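PDB 4HBS: putative hydrolase, which is of unknown function but folds as a five-bladed beta-propeller and may hydrolyse glycosidic bonds, as many relatives of the beta-fructosidases do. Local coordinates for residues 33-37 with 407-411; 44-48 with 102-108; 98-102 with 111-115. One frame throughout, in Å; residues are numbered along the deposited sequence.

From the N terminus, the chain first enters contact 1 at residues 33-37, whose partner, 407-411, comes only after the rest of the propeller has been built. Contact 1 therefore closes a loop of 369 residues, and the other two contacts fall within it. Next comes the helix at 44-48, paired with 102-108 in contact 2. Before that loop closes, strand 98-102 opens contact 3, completed by 111-115, so contacts 2 and 3 cross along the sequence and share Gln102. Contact 1 joins the two ends of the chain; contact 2 ties helix 43-48 to a hairpin loop, and contact 3 pairs the strands of that hairpin. The centres of contacts 2 and 3 lie about 12 Å apart.

Contact 1. Residues 33-37 with 407-411; sequences QYWKV and SLYDN
Lys36 reaches across to Asp410, where NZ forms a salt bridge of 3.2 Å with OD2, met on the anti side of the carboxylate. The same ammonium gives a hydrogen bond to Tyr34 OH (3.0 Å from NZ) and another to the backbone O of Asn10, so three oxygens hold its position. Nearer the backbone, Lys36 CB rests against Ser407 CB at 3.8 Å. With CG anti to the backbone N (chi1 -178°), the Tyr34 ring extends along the other segment, and its CE2 comes 3.5 Å from the carbonyl O of Ser407. Leu408 CD2 touches both Tyr34 CB, at 3.7 Å, and Val37 CG2, at 4.0 Å, the valine and leucine side chains crossing at about a right angle.

Two local folds present these groups: a type I turn, closed by Val37 N to Tyr34 O at 3.1 Å, and a 3-10 segment that includes Ser407 and Leu408, with Asp410 N bonded to Ser407 O. Asn404 joins the two, its ND2 bonding Lys36 O and its backbone O taking Ser407 OG. The arrangement lies beside the sheet in which strands 38-42 and 399-403 pair, the velcro-like closure by which many beta-propellers join their chain ends.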
ATOM      1  N   GLN A  33      -9.166 -15.645 -13.994  1.00 70.40           N
ATOM      2  CA  GLN A  33      -9.155 -16.461 -12.770  1.00 67.47           C
ATOM      3  C   GLN A  33      -9.597 -17.927 -12.974  1.00 67.24           C
ATOM      4  O   GLN A  33     -10.464 -18.243 -13.801  1.00 67.28           O
ATOM      5  CB  GLN A  33      -9.980 -15.842 -11.630  1.00 67.50           C
ATOM      6  CG  GLN A  33     -11.407 -15.449 -11.981  1.00 70.75           C
ATOM      7  CD  GLN A  33     -12.393 -15.731 -10.888  1.00 88.84           C
ATOM      8  OE1 GLN A  33     -12.129 -16.495  -9.966  1.00 83.33           O
ATOM      9  NE2 GLN A  33     -13.555 -15.104 -10.951  1.00 83.91           N
ATOM     10  N   TYR A  34      -8.972 -18.806 -12.144  1.00 60.05           N
ATOM     11  CA  TYR A  34      -9.165 -20.259 -12.039  1.00 58.75           C
ATOM     12  C   TYR A  34     -10.512 -20.507 -11.389  1.00 60.00           C
ATOM     13  O   TYR A  34     -10.882 -19.774 -10.482  1.00 59.61           O
ATOM     14  CB  TYR A  34      -8.005 -20.831 -11.177  1.00 59.57           C
ATOM     15  CG  TYR A  34      -7.952 -22.330 -10.945  1.00 62.95           C
ATOM     16  CD1 TYR A  34      -8.140 -23.226 -11.992  1.00 66.20           C
ATOM     17  CD2 TYR A  34      -7.520 -22.847  -9.724  1.00 64.24           C
ATOM     18  CE1 TYR A  34      -7.992 -24.603 -11.804  1.00 68.58           C
ATOM     19  CE2 TYR A  34      -7.355 -24.218  -9.530  1.00 66.67           C
ATOM     20  CZ  TYR A  34      -7.594 -25.095 -10.566  1.00 73.50           C
ATOM     21  OH  TYR A  34      -7.416 -26.442 -10.343  1.00 73.36           O
ATOM     22  N   TRP A  35     -11.263 -21.495 -11.860  1.00 55.03           N
ATOM     23  CA  TRP A  35     -12.607 -21.793 -11.331  1.00 54.02           C
ATOM     24  C   TRP A  35     -12.646 -22.181  -9.809  1.00 56.08           C
ATOM     25  O   TRP A  35     -13.686 -21.990  -9.186  1.00 55.43           O
ATOM     26  CB  TRP A  35     -13.285 -22.884 -12.173  1.00 54.20           C
ATOM     27  CG  TRP A  35     -12.622 -24.235 -12.111  1.00 56.53           C
ATOM     28  CD1 TRP A  35     -11.582 -24.684 -12.874  1.00 59.82           C
ATOM     29  CD2 TRP A  35     -13.016 -25.329 -11.287  1.00 57.51           C
ATOM     30  NE1 TRP A  35     -11.287 -25.985 -12.550  1.00 60.50           N
ATOM     31  CE2 TRP A  35     -12.161 -26.410 -11.586  1.00 62.30           C
ATOM     32  CE3 TRP A  35     -13.981 -25.486 -10.288  1.00 59.09           C
ATOM     33  CZ2 TRP A  35     -12.264 -27.639 -10.942  1.00 63.12           C
ATOM     34  CZ3 TRP A  35     -14.089 -26.709  -9.654  1.00 62.00           C
ATOM     35  CH2 TRP A  35     -13.247 -27.773  -9.990  1.00 63.83           C
ATOM     36  N   LYS A  36     -11.544 -22.703  -9.221  1.00 51.61           N
ATOM     37  CA  LYS A  36     -11.523 -23.039  -7.780  1.00 51.37           C
ATOM     38  C   LYS A  36     -11.233 -21.777  -6.896  1.00 54.39           C
ATOM     39  O   LYS A  36     -11.332 -21.855  -5.660  1.00 54.22           O
ATOM     40  CB  LYS A  36     -10.462 -24.119  -7.461  1.00 54.18           C
ATOM     41  CG  LYS A  36     -10.652 -25.474  -8.127  1.00 61.07           C
ATOM     42  CD  LYS A  36      -9.679 -26.506  -7.517  1.00 72.15           C
ATOM     43  CE  LYS A  36      -9.890 -27.926  -7.993  1.00 86.19           C
ATOM     44  NZ  LYS A  36      -8.669 -28.501  -8.615  1.00 98.86           N
ATOM     45  N   VAL A  37     -10.830 -20.641  -7.518  1.00 48.39           N
ATOM     46  CA  VAL A  37     -10.505 -19.422  -6.792  1.00 46.16           C
ATOM     47  C   VAL A  37     -11.763 -18.542  -6.727  1.00 49.71           C
ATOM     48  O   VAL A  37     -12.287 -18.156  -7.763  1.00 48.25           O
ATOM     49  CB  VAL A  37      -9.301 -18.711  -7.461  1.00 48.70           C
ATOM     50  CG1 VAL A  37      -9.067 -17.324  -6.859  1.00 47.30           C
ATOM     51  CG2 VAL A  37      -8.041 -19.567  -7.334  1.00 49.00           C
ATOM     52  N   SER A 407      -5.289 -22.884  -4.249  1.00 62.33           N
ATOM     53  CA  SER A 407      -5.645 -23.833  -5.320  1.00 62.53           C
ATOM     54  C   SER A 407      -4.855 -23.675  -6.591  1.00 66.15           C
ATOM     55  O   SER A 407      -4.690 -24.657  -7.296  1.00 67.29           O
ATOM     56  CB  SER A 407      -7.110 -23.678  -5.699  1.00 65.56           C
ATOM     57  OG  SER A 407      -7.938 -23.862  -4.570  1.00 78.70           O
ATOM     58  N   LEU A 408      -4.388 -22.456  -6.917  1.00 60.82           N
ATOM     59  CA  LEU A 408      -3.657 -22.195  -8.159  1.00 60.02           C
ATOM     60  C   LEU A 408      -2.534 -23.202  -8.446  1.00 65.22           C
ATOM     61  O   LEU A 408      -2.321 -23.528  -9.619  1.00 66.45           O
ATOM     62  CB  LEU A 408      -3.077 -20.777  -8.154  1.00 58.39           C
ATOM     63  CG  LEU A 408      -4.086 -19.629  -8.313  1.00 61.07           C
ATOM     64  CD1 LEU A 408      -3.397 -18.319  -8.190  1.00 59.96           C
ATOM     65  CD2 LEU A 408      -4.817 -19.701  -9.644  1.00 62.97           C
ATOM     66  N   TYR A 409      -1.860 -23.727  -7.401  1.00 61.28           N
ATOM     67  CA  TYR A 409      -0.775 -24.696  -7.565  1.00 62.32           C
ATOM     68  C   TYR A 409      -1.219 -26.156  -7.255  1.00 69.73           C
ATOM     69  O   TYR A 409      -0.360 -27.003  -6.998  1.00 70.24           O
ATOM     70  CB  TYR A 409       0.403 -24.272  -6.678  1.00 62.38           C
ATOM     71  CG  TYR A 409       0.927 -22.899  -7.041  1.00 61.46           C
ATOM     72  CD1 TYR A 409       1.546 -22.671  -8.264  1.00 63.68           C
ATOM     73  CD2 TYR A 409       0.755 -21.817  -6.189  1.00 60.32           C
ATOM     74  CE1 TYR A 409       1.995 -21.403  -8.622  1.00 62.78           C
ATOM     75  CE2 TYR A 409       1.235 -20.551  -6.519  1.00 59.60           C
ATOM     76  CZ  TYR A 409       1.828 -20.339  -7.752  1.00 66.51           C
ATOM     77  OH  TYR A 409       2.266 -19.079  -8.089  1.00 65.73           O
ATOM     78  N   ASP A 410      -2.552 -26.458  -7.347  1.00 68.29           N
ATOM     79  CA  ASP A 410      -3.119 -27.807  -7.116  1.00 70.58           C
ATOM     80  C   ASP A 410      -2.558 -28.813  -8.081  1.00 78.26           C
ATOM     81  O   ASP A 410      -2.004 -29.829  -7.669  1.00 79.84           O
ATOM     82  CB  ASP A 410      -4.672 -27.827  -7.315  1.00 72.12           C
ATOM     83  CG  ASP A 410      -5.543 -27.551  -6.110  1.00 83.87           C
ATOM     84  OD1 ASP A 410      -4.995 -27.460  -4.978  1.00 84.26           O
ATOM     85  OD2 ASP A 410      -6.787 -27.498  -6.280  1.00 90.44           O
ATOM     86  N   ASN A 411      -2.734 -28.535  -9.384  1.00 75.77           N
ATOM     87  CA  ASN A 411      -2.358 -29.444 -10.467  1.00 77.50           C
ATOM     88  C   ASN A 411      -0.927 -29.145 -11.042  1.00 81.17           C
ATOM     89  O   ASN A 411      -0.650 -29.485 -12.194  1.00 81.97           O
ATOM     90  CB  ASN A 411      -3.445 -29.396 -11.575  1.00 78.18           C
ATOM     91  CG  ASN A 411      -4.882 -29.469 -11.044  1.00 99.71           C
ATOM     92  OD1 ASN A 411      -5.706 -28.589 -11.307  1.00 97.46           O
ATOM     93  ND2 ASN A 411      -5.213 -30.502 -10.273  1.00 88.96           N
TER

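Contact 2. Residues 44-48 with 102-108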
ATOM      1  N   LYS A  44     -18.373  -4.005   2.464  1.00 47.28           N
ATOM      2  CA  LYS A  44     -18.271  -3.432   3.820  1.00 46.92           C
ATOM      3  C   LYS A  44     -17.129  -2.431   3.867  1.00 50.21           C
ATOM      4  O   LYS A  44     -17.297  -1.334   4.401  1.00 51.28           O
ATOM      5  CB  LYS A  44     -18.023  -4.549   4.857  1.00 49.37           C
ATOM      6  CG  LYS A  44     -18.198  -4.162   6.311  1.00 45.53           C
ATOM      7  CD  LYS A  44     -17.860  -5.350   7.223  1.00 43.74           C
ATOM      8  CE  LYS A  44     -18.947  -5.678   8.212  1.00 59.88           C
ATOM      9  NZ  LYS A  44     -18.924  -4.793   9.413  1.00 73.08           N
ATOM     10  N   TYR A  45     -15.950  -2.817   3.307  1.00 44.06           N
ATOM     11  CA  TYR A  45     -14.767  -1.953   3.294  1.00 41.02           C
ATOM     12  C   TYR A  45     -14.931  -0.875   2.258  1.00 44.67           C
ATOM     13  O   TYR A  45     -14.642   0.264   2.563  1.00 45.37           O
ATOM     14  CB  TYR A  45     -13.465  -2.741   3.117  1.00 40.02           C
ATOM     15  CG  TYR A  45     -12.939  -3.184   4.461  1.00 41.20           C
ATOM     16  CD1 TYR A  45     -13.609  -4.147   5.205  1.00 43.21           C
ATOM     17  CD2 TYR A  45     -11.887  -2.512   5.071  1.00 42.03           C
ATOM     18  CE1 TYR A  45     -13.203  -4.479   6.495  1.00 43.78           C
ATOM     19  CE2 TYR A  45     -11.489  -2.815   6.371  1.00 44.11           C
ATOM     20  CZ  TYR A  45     -12.166  -3.782   7.094  1.00 50.20           C
ATOM     21  OH  TYR A  45     -11.771  -4.048   8.391  1.00 47.61           O
ATOM     22  N   ASN A  46     -15.483  -1.177   1.079  1.00 40.66           N
ATOM     23  CA  ASN A  46     -15.755  -0.130   0.088  1.00 39.61           C
ATOM     24  C   ASN A  46     -16.641   0.967   0.716  1.00 45.14           C
ATOM     25  O   ASN A  46     -16.413   2.141   0.448  1.00 44.69           O
ATOM     26  CB  ASN A  46     -16.427  -0.707  -1.166  1.00 36.98           C
ATOM     27  CG  ASN A  46     -15.504  -1.541  -2.014  1.00 54.55           C
ATOM     28  OD1 ASN A  46     -14.347  -1.771  -1.665  1.00 53.33           O
ATOM     29  ND2 ASN A  46     -15.982  -2.021  -3.152  1.00 42.51           N
ATOM     30  N   ALA A  47     -17.597   0.585   1.612  1.00 42.67           N
ATOM     31  CA  ALA A  47     -18.477   1.537   2.303  1.00 42.51           C
ATOM     32  C   ALA A  47     -17.718   2.302   3.359  1.00 46.76           C
ATOM     33  O   ALA A  47     -17.927   3.511   3.485  1.00 47.59           O
ATOM     34  CB  ALA A  47     -19.655   0.819   2.937  1.00 44.09           C
ATOM     35  N   LEU A  48     -16.815   1.630   4.105  1.00 42.45           N
ATOM     36  CA  LEU A  48     -16.008   2.310   5.120  1.00 42.45           C
ATOM     37  C   LEU A  48     -15.211   3.471   4.523  1.00 47.56           C
ATOM     38  O   LEU A  48     -15.138   4.526   5.146  1.00 49.83           O
ATOM     39  CB  LEU A  48     -15.037   1.344   5.818  1.00 42.25           C
ATOM     40  CG  LEU A  48     -15.605   0.505   6.937  1.00 47.54           C
ATOM     41  CD1 LEU A  48     -14.596  -0.551   7.363  1.00 47.28           C
ATOM     42  CD2 LEU A  48     -16.029   1.379   8.139  1.00 50.01           C
ATOM     43  N   GLN A 102      -7.289   2.103  12.876  1.00 46.42           N
ATOM     44  CA  GLN A 102      -8.573   1.412  12.886  1.00 46.71           C
ATOM     45  C   GLN A 102      -8.644   0.593  14.140  1.00 53.91           C
ATOM     46  O   GLN A 102      -7.763  -0.237  14.346  1.00 54.86           O
ATOM     47  CB  GLN A 102      -8.712   0.504  11.672  1.00 46.86           C
ATOM     48  CG  GLN A 102      -9.990  -0.338  11.644  1.00 53.78           C
ATOM     49  CD  GLN A 102      -9.995  -1.361  10.551  1.00 65.01           C
ATOM     50  OE1 GLN A 102      -9.026  -1.536   9.824  1.00 61.23           O
ATOM     51  NE2 GLN A 102     -11.072  -2.100  10.447  1.00 59.85           N
ATOM     52  N   THR A 103      -9.692   0.784  14.965  1.00 51.38           N
ATOM     53  CA  THR A 103      -9.891   0.011  16.193  1.00 52.41           C
ATOM     54  C   THR A 103     -10.892  -1.111  15.923  1.00 58.09           C
ATOM     55  O   THR A 103     -11.667  -1.007  14.974  1.00 56.49           O
ATOM     56  CB  THR A 103     -10.405   0.928  17.307  1.00 55.27           C
ATOM     57  OG1 THR A 103     -11.603   1.575  16.857  1.00 55.52           O
ATOM     58  CG2 THR A 103      -9.379   1.953  17.730  1.00 50.34           C
ATOM     59  N   PRO A 104     -10.966  -2.167  16.767  1.00 57.30           N
ATOM     60  CA  PRO A 104     -11.979  -3.221  16.529  1.00 57.80           C
ATOM     61  C   PRO A 104     -13.416  -2.673  16.503  1.00 62.79           C
ATOM     62  O   PRO A 104     -13.754  -1.846  17.356  1.00 64.06           O
ATOM     63  CB  PRO A 104     -11.769  -4.172  17.712  1.00 60.84           C
ATOM     64  CG  PRO A 104     -10.363  -3.951  18.125  1.00 64.54           C
ATOM     65  CD  PRO A 104     -10.127  -2.493  17.938  1.00 59.28           C
ATOM     66  N   GLY A 105     -14.221  -3.103  15.515  1.00 58.28           N
ATOM     67  CA  GLY A 105     -15.619  -2.679  15.384  1.00 58.39           C
ATOM     68  C   GLY A 105     -16.146  -2.640  13.962  1.00 61.12           C
ATOM     69  O   GLY A 105     -17.291  -3.026  13.717  1.00 61.85           O
ATOM     70  N   GLU A 106     -15.321  -2.136  13.022  1.00 55.22           N
ATOM     71  CA  GLU A 106     -15.621  -2.012  11.586  1.00 53.05           C
ATOM     72  C   GLU A 106     -16.828  -1.068  11.265  1.00 57.50           C
ATOM     73  O   GLU A 106     -17.534  -1.260  10.262  1.00 57.24           O
ATOM     74  CB  GLU A 106     -15.795  -3.385  10.932  1.00 53.77           C
ATOM     75  CG  GLU A 106     -14.497  -4.153  10.863  1.00 56.04           C
ATOM     76  CD  GLU A 106     -14.621  -5.474  10.139  1.00 73.56           C
ATOM     77  OE1 GLU A 106     -15.716  -6.084  10.180  1.00 67.44           O
ATOM     78  OE2 GLU A 106     -13.607  -5.914   9.549  1.00 65.23           O
ATOM     79  N   LYS A 107     -16.986  -0.004  12.072  1.00 54.04           N
ATOM     80  CA  LYS A 107     -17.948   1.080  11.852  1.00 53.66           C
ATOM     81  C   LYS A 107     -17.081   2.347  11.556  1.00 55.92           C
ATOM     82  O   LYS A 107     -15.880   2.304  11.813  1.00 54.87           O
ATOM     83  CB  LYS A 107     -18.882   1.250  13.078  1.00 57.66           C
ATOM     84  CG  LYS A 107     -19.629  -0.025  13.538  1.00 66.16           C
ATOM     85  CD  LYS A 107     -20.598  -0.625  12.483  1.00 76.45           C
ATOM     86  CE  LYS A 107     -20.357  -2.107  12.192  1.00 88.97           C
ATOM     87  NZ  LYS A 107     -21.068  -2.579  10.963  1.00 92.30           N
ATOM     88  N   ASP A 108     -17.641   3.443  10.999  1.00 51.70           N
ATOM     89  CA  ASP A 108     -16.816   4.629  10.697  1.00 50.28           C
ATOM     90  C   ASP A 108     -16.191   5.215  11.942  1.00 55.99           C
ATOM     91  O   ASP A 108     -15.071   5.723  11.882  1.00 55.64           O
ATOM     92  CB  ASP A 108     -17.594   5.725   9.974  1.00 52.18           C
ATOM     93  CG  ASP A 108     -16.655   6.686   9.247  1.00 65.39           C
ATOM     94  OD1 ASP A 108     -16.203   6.343   8.105  1.00 63.59           O
ATOM     95  OD2 ASP A 108     -16.291   7.733   9.848  1.00 72.04           O
TER
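The ring of Tyr45 meets Glu106 at its edge, with OE2 near the ring plane, and carries Leu48 of its own helix on one face, where CD1 lies over the centre. Trp73 and Leu365 also touch the ring. The contact sets the short helix 43-48 of a beta-propeller against the loop of the hairpin formed by strands 98-102 and 111-113.

The carboxylate of Glu106 stands 77° from the Tyr45 ring plane and accepts a hydrogen bond from the phenol, Tyr45 OH to Glu106 OE2 being 2.9 Å. The hydroxyl is in turn an acceptor: Gln102 NE2 approaches it to 2.9 Å, nearly within the amide plane and with an N-H...O angle of 162°. One buried oxygen is thus used in both senses, and its two bonds tie the start of the loop to its far limb. A phenylalanine at Tyr45 has no hydroxyl, so Gln102 NE2 would probably lose this acceptor and Glu106 OE2 one of its donors, leaving the carboxylate freer to turn.

Glu106 OE2 also bonds a glycerol, probably from the crystallisation liquor, which may mark a pocket. The other carboxylate oxygen, Glu106 OE1, forms a salt bridge of 3.5 Å with Lys44 NZ, whose stronger partner is Glu21. Leu48 completes the packing, its CD2 lying 3.7 Å from Glu106 O and equally far from Lys107 C. Farther along, Asp108 is paired with Arg51.

Gln102 reaches the hydroxyl because CG lies opposite the backbone N (chi1 176°) and the chain runs extended beyond it; at the other corner of the amide, OE1 accepts a hydrogen bond from Trp73 NE1.

Contact 3. Residues 98-102 with 111-115; sequences SIMVQ and LVWLA
Met100, deposited as selenomethionine, crosses over one face of the Trp113 indole. Its CB touches the benzene part of the ring system, 3.5 Å from Trp113 CE3. The first torsion turns CG away from the backbone N (chi1 176°) and places it over the ring face, 3.8 Å from the centroid of the six-membered ring, a CH-pi contact. The chain then bends, so that SE stands farther above the same ring, 4.9 Å from its centroid and 7° off the normal, a distant Met-aromatic contact, and comes near CA and CD2 of Leu111. The tip, CE, meets Trp113 CH2 at 3.8 Å and Leu111 CD2 at 3.9 Å.

Met100 and Trp113 both belong to an antiparallel hairpin. Val101 and Val112 form its hydrogen-bonded pair, Val101 N to Val112 O being 3.0 Å and Val112 N to Val101 O 2.8 Å. On the valine side, Leu114 CD1 packs against Val101 CG2 at 3.5 Å and also meets Ile99 CD1. Leu114, the centre of an inverse gamma turn, bonds Ile99 O only weakly through its N, and a water links the two residues again, accepting from Ile99 N and donating to Leu114 O.

In the four-stranded sheet, 98-102 runs between strands 71-75 and 111-113, the latter outermost. Trp113 stacks with Trp55, and Leu111 CD1 touches Leu48 O on helix 43-48.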
ATOM      1  N   SER A  98      -0.756  10.954   5.075  1.00 43.08           N
ATOM      2  CA  SER A  98      -1.538  11.010   6.298  1.00 43.00           C
ATOM      3  C   SER A  98      -1.664   9.626   6.851  1.00 45.71           C
ATOM      4  O   SER A  98      -1.340   8.655   6.156  1.00 44.41           O
ATOM      5  CB  SER A  98      -2.916  11.616   6.040  1.00 45.64           C
ATOM      6  OG  SER A  98      -3.604  10.963   4.989  1.00 50.30           O
ATOM      7  N   ILE A  99      -2.080   9.518   8.111  1.00 41.87           N
ATOM      8  CA  ILE A  99      -2.228   8.225   8.752  1.00 41.21           C
ATOM      9  C   ILE A  99      -3.564   8.159   9.497  1.00 43.96           C
ATOM     10  O   ILE A  99      -4.257   9.168   9.687  1.00 44.73           O
ATOM     11  CB  ILE A  99      -1.010   7.903   9.675  1.00 45.16           C
ATOM     12  CG1 ILE A  99      -0.959   8.833  10.917  1.00 46.07           C
ATOM     13  CG2 ILE A  99       0.312   7.942   8.866  1.00 45.33           C
ATOM     14  CD1 ILE A  99       0.196   8.605  11.888  1.00 48.53           C
HETATM   15  N   MSE A 100      -3.916   6.945   9.884  1.00 39.01           N
HETATM   16  CA  MSE A 100      -5.154   6.628  10.595  1.00 38.41           C
HETATM   17  C   MSE A 100      -4.961   5.336  11.399  1.00 44.46           C
HETATM   18  O   MSE A 100      -4.081   4.540  11.068  1.00 43.55           O
HETATM   19  CB  MSE A 100      -6.288   6.482   9.547  1.00 38.52           C
HETATM   20  CG  MSE A 100      -7.651   6.054  10.099  1.00 43.15           C
HETATM   21 SE   MSE A 100      -7.930   4.181   9.991  0.75 47.69          SE
HETATM   22  CE  MSE A 100      -8.322   4.077   8.242  1.00 42.87           C
ATOM     23  N   VAL A 101      -5.747   5.158  12.474  1.00 43.99           N
ATOM     24  CA  VAL A 101      -5.743   3.943  13.304  1.00 45.13           C
ATOM     25  C   VAL A 101      -7.141   3.367  13.288  1.00 49.92           C
ATOM     26  O   VAL A 101      -8.077   4.070  13.655  1.00 50.15           O
ATOM     27  CB  VAL A 101      -5.284   4.166  14.778  1.00 49.95           C
ATOM     28  CG1 VAL A 101      -5.303   2.843  15.536  1.00 50.58           C
ATOM     29  CG2 VAL A 101      -3.901   4.802  14.854  1.00 49.53           C
ATOM     30  N   GLN A 102      -7.289   2.103  12.876  1.00 46.42           N
ATOM     31  CA  GLN A 102      -8.573   1.412  12.886  1.00 46.71           C
ATOM     32  C   GLN A 102      -8.644   0.593  14.140  1.00 53.91           C
ATOM     33  O   GLN A 102      -7.763  -0.237  14.346  1.00 54.86           O
ATOM     34  CB  GLN A 102      -8.712   0.504  11.672  1.00 46.86           C
ATOM     35  CG  GLN A 102      -9.990  -0.338  11.644  1.00 53.78           C
ATOM     36  CD  GLN A 102      -9.995  -1.361  10.551  1.00 65.01           C
ATOM     37  OE1 GLN A 102      -9.026  -1.536   9.824  1.00 61.23           O
ATOM     38  NE2 GLN A 102     -11.072  -2.100  10.447  1.00 59.85           N
ATOM     39  N   LEU A 111     -12.577   4.269  12.495  1.00 50.32           N
ATOM     40  CA  LEU A 111     -11.491   4.826  11.689  1.00 48.06           C
ATOM     41  C   LEU A 111     -11.028   6.114  12.371  1.00 51.62           C
ATOM     42  O   LEU A 111     -11.668   7.149  12.196  1.00 52.68           O
ATOM     43  CB  LEU A 111     -11.972   5.104  10.245  1.00 46.85           C
ATOM     44  CG  LEU A 111     -12.589   3.928   9.473  1.00 51.16           C
ATOM     45  CD1 LEU A 111     -12.797   4.297   8.013  1.00 49.86           C
ATOM     46  CD2 LEU A 111     -11.732   2.672   9.571  1.00 53.43           C
ATOM     47  N   VAL A 112      -9.968   6.044  13.198  1.00 46.70           N
ATOM     48  CA  VAL A 112      -9.466   7.208  13.949  1.00 46.75           C
ATOM     49  C   VAL A 112      -8.415   7.958  13.115  1.00 49.94           C
ATOM     50  O   VAL A 112      -7.226   7.646  13.191  1.00 49.14           O
ATOM     51  CB  VAL A 112      -8.912   6.794  15.337  1.00 51.39           C
ATOM     52  CG1 VAL A 112      -8.515   8.018  16.155  1.00 51.63           C
ATOM     53  CG2 VAL A 112      -9.944   5.951  16.096  1.00 52.58           C
ATOM     54  N   TRP A 113      -8.859   8.977  12.354  1.00 46.43           N
ATOM     55  CA  TRP A 113      -7.978   9.774  11.486  1.00 45.54           C
ATOM     56  C   TRP A 113      -7.081  10.650  12.346  1.00 51.80           C
ATOM     57  O   TRP A 113      -7.581  11.587  12.989  1.00 53.67           O
ATOM     58  CB  TRP A 113      -8.805  10.640  10.502  1.00 43.83           C
ATOM     59  CG  TRP A 113      -9.747   9.827   9.676  1.00 44.52           C
ATOM     60  CD1 TRP A 113     -11.042   9.513   9.982  1.00 48.26           C
ATOM     61  CD2 TRP A 113      -9.393   9.018   8.548  1.00 43.22           C
ATOM     62  NE1 TRP A 113     -11.531   8.591   9.087  1.00 47.59           N
ATOM     63  CE2 TRP A 113     -10.531   8.250   8.207  1.00 47.97           C
ATOM     64  CE3 TRP A 113      -8.224   8.868   7.792  1.00 43.11           C
ATOM     65  CZ2 TRP A 113     -10.533   7.351   7.127  1.00 46.22           C
ATOM     66  CZ3 TRP A 113      -8.215   7.962   6.748  1.00 44.06           C
ATOM     67  CH2 TRP A 113      -9.363   7.226   6.411  1.00 44.95           C
ATOM     68  N   LEU A 114      -5.762  10.343  12.397  1.00 47.06           N
ATOM     69  CA  LEU A 114      -4.803  11.109  13.206  1.00 47.35           C
ATOM     70  C   LEU A 114      -4.303  12.249  12.349  1.00 51.68           C
ATOM     71  O   LEU A 114      -3.110  12.329  12.012  1.00 51.46           O
ATOM     72  CB  LEU A 114      -3.643  10.216  13.684  1.00 47.25           C
ATOM     73  CG  LEU A 114      -3.999   8.925  14.395  1.00 51.42           C
ATOM     74  CD1 LEU A 114      -2.775   8.116  14.604  1.00 51.17           C
ATOM     75  CD2 LEU A 114      -4.703   9.194  15.703  1.00 55.41           C
ATOM     76  N   ALA A 115      -5.230  13.158  12.014  1.00 47.74           N
ATOM     77  CA  ALA A 115      -5.004  14.217  11.070  1.00 46.73           C
ATOM     78  C   ALA A 115      -4.729  15.568  11.696  1.00 51.59           C
ATOM     79  O   ALA A 115      -5.268  15.908  12.745  1.00 52.71           O
ATOM     80  CB  ALA A 115      -6.202  14.327  10.157  1.00 46.99           C
TER
HETATM   81  O   HOH W   1      -2.372  12.118   9.248  1.00 46.09           O